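Local coordinates for protein trimethylamine-N-oxide reductase (PDB 7L5I) that probably reduces S- and N-oxides, as a molybdoenzyme whose molybdenum centre is carried by two molybdopterin guanine dinucleotide cofactors, at residues Y300-E305 / E632-V637. Residues are numbered along the deposited sequence; the frame is centred on the assembly and turned at random.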
loop_
_atom_site.group_PDB
_atom_site.type_symbol
_atom_site.label_atom_id
_atom_site.label_comp_id
_atom_site.label_asym_id
_atom_site.label_seq_id
_atom_site.Cartn_x
_atom_site.Cartn_y
_atom_site.Cartn_z
ATOM N N TYR A 300 14.593 -26.468 -11.377
ATOM C CA TYR A 300 15.805 -25.669 -11.458
ATOM C C TYR A 300 16.557 -25.932 -12.764
ATOM O O TYR A 300 17.096 -25.004 -13.379
ATOM C CB TYR A 300 16.743 -25.919 -10.271
ATOM C CG TYR A 300 18.070 -25.232 -10.528
ATOM C CD1 TYR A 300 18.183 -23.844 -10.420
ATOM C CD2 TYR A 300 19.173 -25.944 -10.987
ATOM C CE1 TYR A 300 19.373 -23.195 -10.729
ATOM C CE2 TYR A 300 20.362 -25.300 -11.284
ATOM C CZ TYR A 300 20.459 -23.931 -11.144
ATOM O OH TYR A 300 21.644 -23.270 -11.443
ATOM N N ALA A 301 16.600 -27.187 -13.217
ATOM C CA ALA A 301 17.410 -27.481 -14.406
ATOM C C ALA A 301 16.856 -26.800 -15.653
ATOM O O ALA A 301 17.626 -26.342 -16.509
ATOM C CB ALA A 301 17.495 -28.991 -14.637
ATOM N N LYS A 302 15.531 -26.732 -15.789
ATOM C CA LYS A 302 14.937 -26.019 -16.916
ATOM C C LYS A 302 15.250 -24.535 -16.843
ATOM O O LYS A 302 15.554 -23.903 -17.859
ATOM C CB LYS A 302 13.428 -26.254 -16.954
ATOM C CG LYS A 302 12.784 -25.781 -18.242
ATOM C CD LYS A 302 12.390 -26.960 -19.109
ATOM C CE LYS A 302 12.322 -26.608 -20.589
ATOM N NZ LYS A 302 13.482 -27.183 -21.343
ATOM N N PHE A 303 15.215 -23.961 -15.638
ATOM C CA PHE A 303 15.590 -22.562 -15.483
ATOM C C PHE A 303 17.058 -22.342 -15.824
ATOM O O PHE A 303 17.423 -21.326 -16.429
ATOM C CB PHE A 303 15.298 -22.104 -14.046
ATOM C CG PHE A 303 15.820 -20.743 -13.733
ATOM C CD1 PHE A 303 15.220 -19.623 -14.273
ATOM C CD2 PHE A 303 16.886 -20.576 -12.890
ATOM C CE1 PHE A 303 15.694 -18.370 -13.984
ATOM C CE2 PHE A 303 17.390 -19.317 -12.619
ATOM C CZ PHE A 303 16.777 -18.214 -13.162
ATOM N N GLU A 304 17.929 -23.262 -15.408
ATOM C CA GLU A 304 19.351 -23.065 -15.639
ATOM C C GLU A 304 19.666 -23.017 -17.132
ATOM O O GLU A 304 20.595 -22.316 -17.542
ATOM C CB GLU A 304 20.163 -24.168 -14.959
ATOM C CG GLU A 304 21.630 -23.792 -14.790
ATOM C CD GLU A 304 22.498 -24.930 -14.259
ATOM O OE1 GLU A 304 22.720 -25.891 -15.023
ATOM O OE2 GLU A 304 22.964 -24.866 -13.086
ATOM N N GLU A 305 18.903 -23.736 -17.953
ATOM C CA GLU A 305 19.103 -23.655 -19.397
ATOM C C GLU A 305 18.860 -22.241 -19.908
ATOM O O GLU A 305 19.516 -21.785 -20.847
ATOM C CB GLU A 305 18.168 -24.616 -20.123
ATOM C CG GLU A 305 18.473 -26.075 -19.925
ATOM C CD GLU A 305 17.715 -26.950 -20.905
ATOM O OE1 GLU A 305 16.482 -26.767 -21.042
ATOM O OE2 GLU A 305 18.359 -27.805 -21.553
ATOM N N GLU A 632 8.639 -23.890 -6.550
ATOM C CA GLU A 632 8.418 -24.063 -7.988
ATOM C C GLU A 632 9.174 -22.973 -8.739
ATOM O O GLU A 632 8.651 -21.903 -9.036
ATOM C CB GLU A 632 6.927 -24.059 -8.315
ATOM C CG GLU A 632 6.149 -25.125 -7.588
ATOM C CD GLU A 632 5.564 -26.185 -8.511
ATOM O OE1 GLU A 632 4.896 -25.819 -9.508
ATOM O OE2 GLU A 632 5.761 -27.391 -8.222
ATOM N N ILE A 633 10.429 -23.266 -9.048
ATOM C CA ILE A 633 11.199 -22.383 -9.930
ATOM C C ILE A 633 10.639 -22.429 -11.341
ATOM O O ILE A 633 10.518 -21.402 -12.004
ATOM C CB ILE A 633 12.680 -22.776 -9.887
ATOM C CG1 ILE A 633 13.240 -22.485 -8.497
ATOM C CG2 ILE A 633 13.452 -22.016 -10.966
ATOM C CD1 ILE A 633 14.700 -22.886 -8.324
ATOM N N PHE A 634 10.293 -23.619 -11.818
ATOM C CA PHE A 634 9.449 -23.802 -12.993
ATOM C C PHE A 634 8.088 -24.259 -12.501
ATOM O O PHE A 634 7.993 -25.230 -11.733
ATOM C CB PHE A 634 10.044 -24.828 -13.947
ATOM C CG PHE A 634 9.296 -24.926 -15.257
ATOM C CD1 PHE A 634 8.189 -25.730 -15.371
ATOM C CD2 PHE A 634 9.713 -24.202 -16.358
ATOM C CE1 PHE A 634 7.512 -25.817 -16.567
ATOM C CE2 PHE A 634 9.036 -24.288 -17.559
ATOM C CZ PHE A 634 7.932 -25.096 -17.657
ATOM N N SER A 635 7.043 -23.545 -12.914
ATOM C CA SER A 635 5.666 -23.874 -12.579
ATOM C C SER A 635 4.981 -24.369 -13.844
ATOM O O SER A 635 4.733 -23.589 -14.773
ATOM C CB SER A 635 4.917 -22.667 -12.028
ATOM O OG SER A 635 3.520 -22.936 -12.006
ATOM N N ASP A 636 4.683 -25.667 -13.889
ATOM C CA ASP A 636 3.956 -26.203 -15.036
ATOM C C ASP A 636 2.557 -25.603 -15.116
ATOM O O ASP A 636 2.032 -25.389 -16.216
ATOM C CB ASP A 636 3.892 -27.731 -14.913
ATOM C CG ASP A 636 3.555 -28.425 -16.227
ATOM O OD1 ASP A 636 4.332 -28.289 -17.199
ATOM O OD2 ASP A 636 2.528 -29.137 -16.269
ATOM N N VAL A 637 1.949 -25.306 -13.967
ATOM C CA VAL A 637 0.627 -24.687 -13.940
ATOM C C VAL A 637 0.658 -23.339 -14.649
ATOM O O VAL A 637 -0.226 -23.021 -15.454
ATOM C CB VAL A 637 0.133 -24.548 -12.488
ATOM C CG1 VAL A 637 -1.128 -23.730 -12.415
ATOM C CG2 VAL A 637 -0.103 -25.911 -11.867
#
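Tyr300 and Ile633 bring the two backbones closest, with CA atoms 5.9 Å apart, and Phe303 and Phe634 follow at 6.7 Å between theirs. The arrangement is an apolar helix-against-loop packing at the periphery of a molybdopterin oxidoreductase fold, the centre of the contact lying about 30 Å from that of the chain: the first turn of helix 300-307 meets the link between strand 631-632 and helix 636-641. Ser635 N-caps the latter helix, its OG accepting from Val638 N, while backbone bonding of Phe634 to Ser298 ties the link to strand 297-298, just ahead of helix 300-307.

Ile633 illustrates how one branched side chain can pack against two helix residues three positions apart. The Ile633 and Phe303 side chains cross at about a right angle, and CG2 of Ile633, anti to its own backbone N, packs on Phe303 CB at 3.6 Å and approaches the Phe303 ring obliquely, near its CG. The other branch, extended at chi2 (178°), lies alongside Tyr300 and sets Ile633 CD1 4.1 Å from Tyr300 CB, near the plane of the phenol at its edge. Thr367 of helix 359-372 and Leu293 of helix 290-296 also touch Ile633. The phenol's far end is held within its own helix, where Tyr300 OH donates to Glu304 OE2 on the anti side.

Toward solvent, the aliphatic part of Lys302 lies beside the Phe634 ring, where Lys302 CG lies 3.9 Å from Phe634 CD2; beyond it the chain bends away, and Lys302 NZ forms a salt bridge with Glu305 OE1 at 3.0 Å.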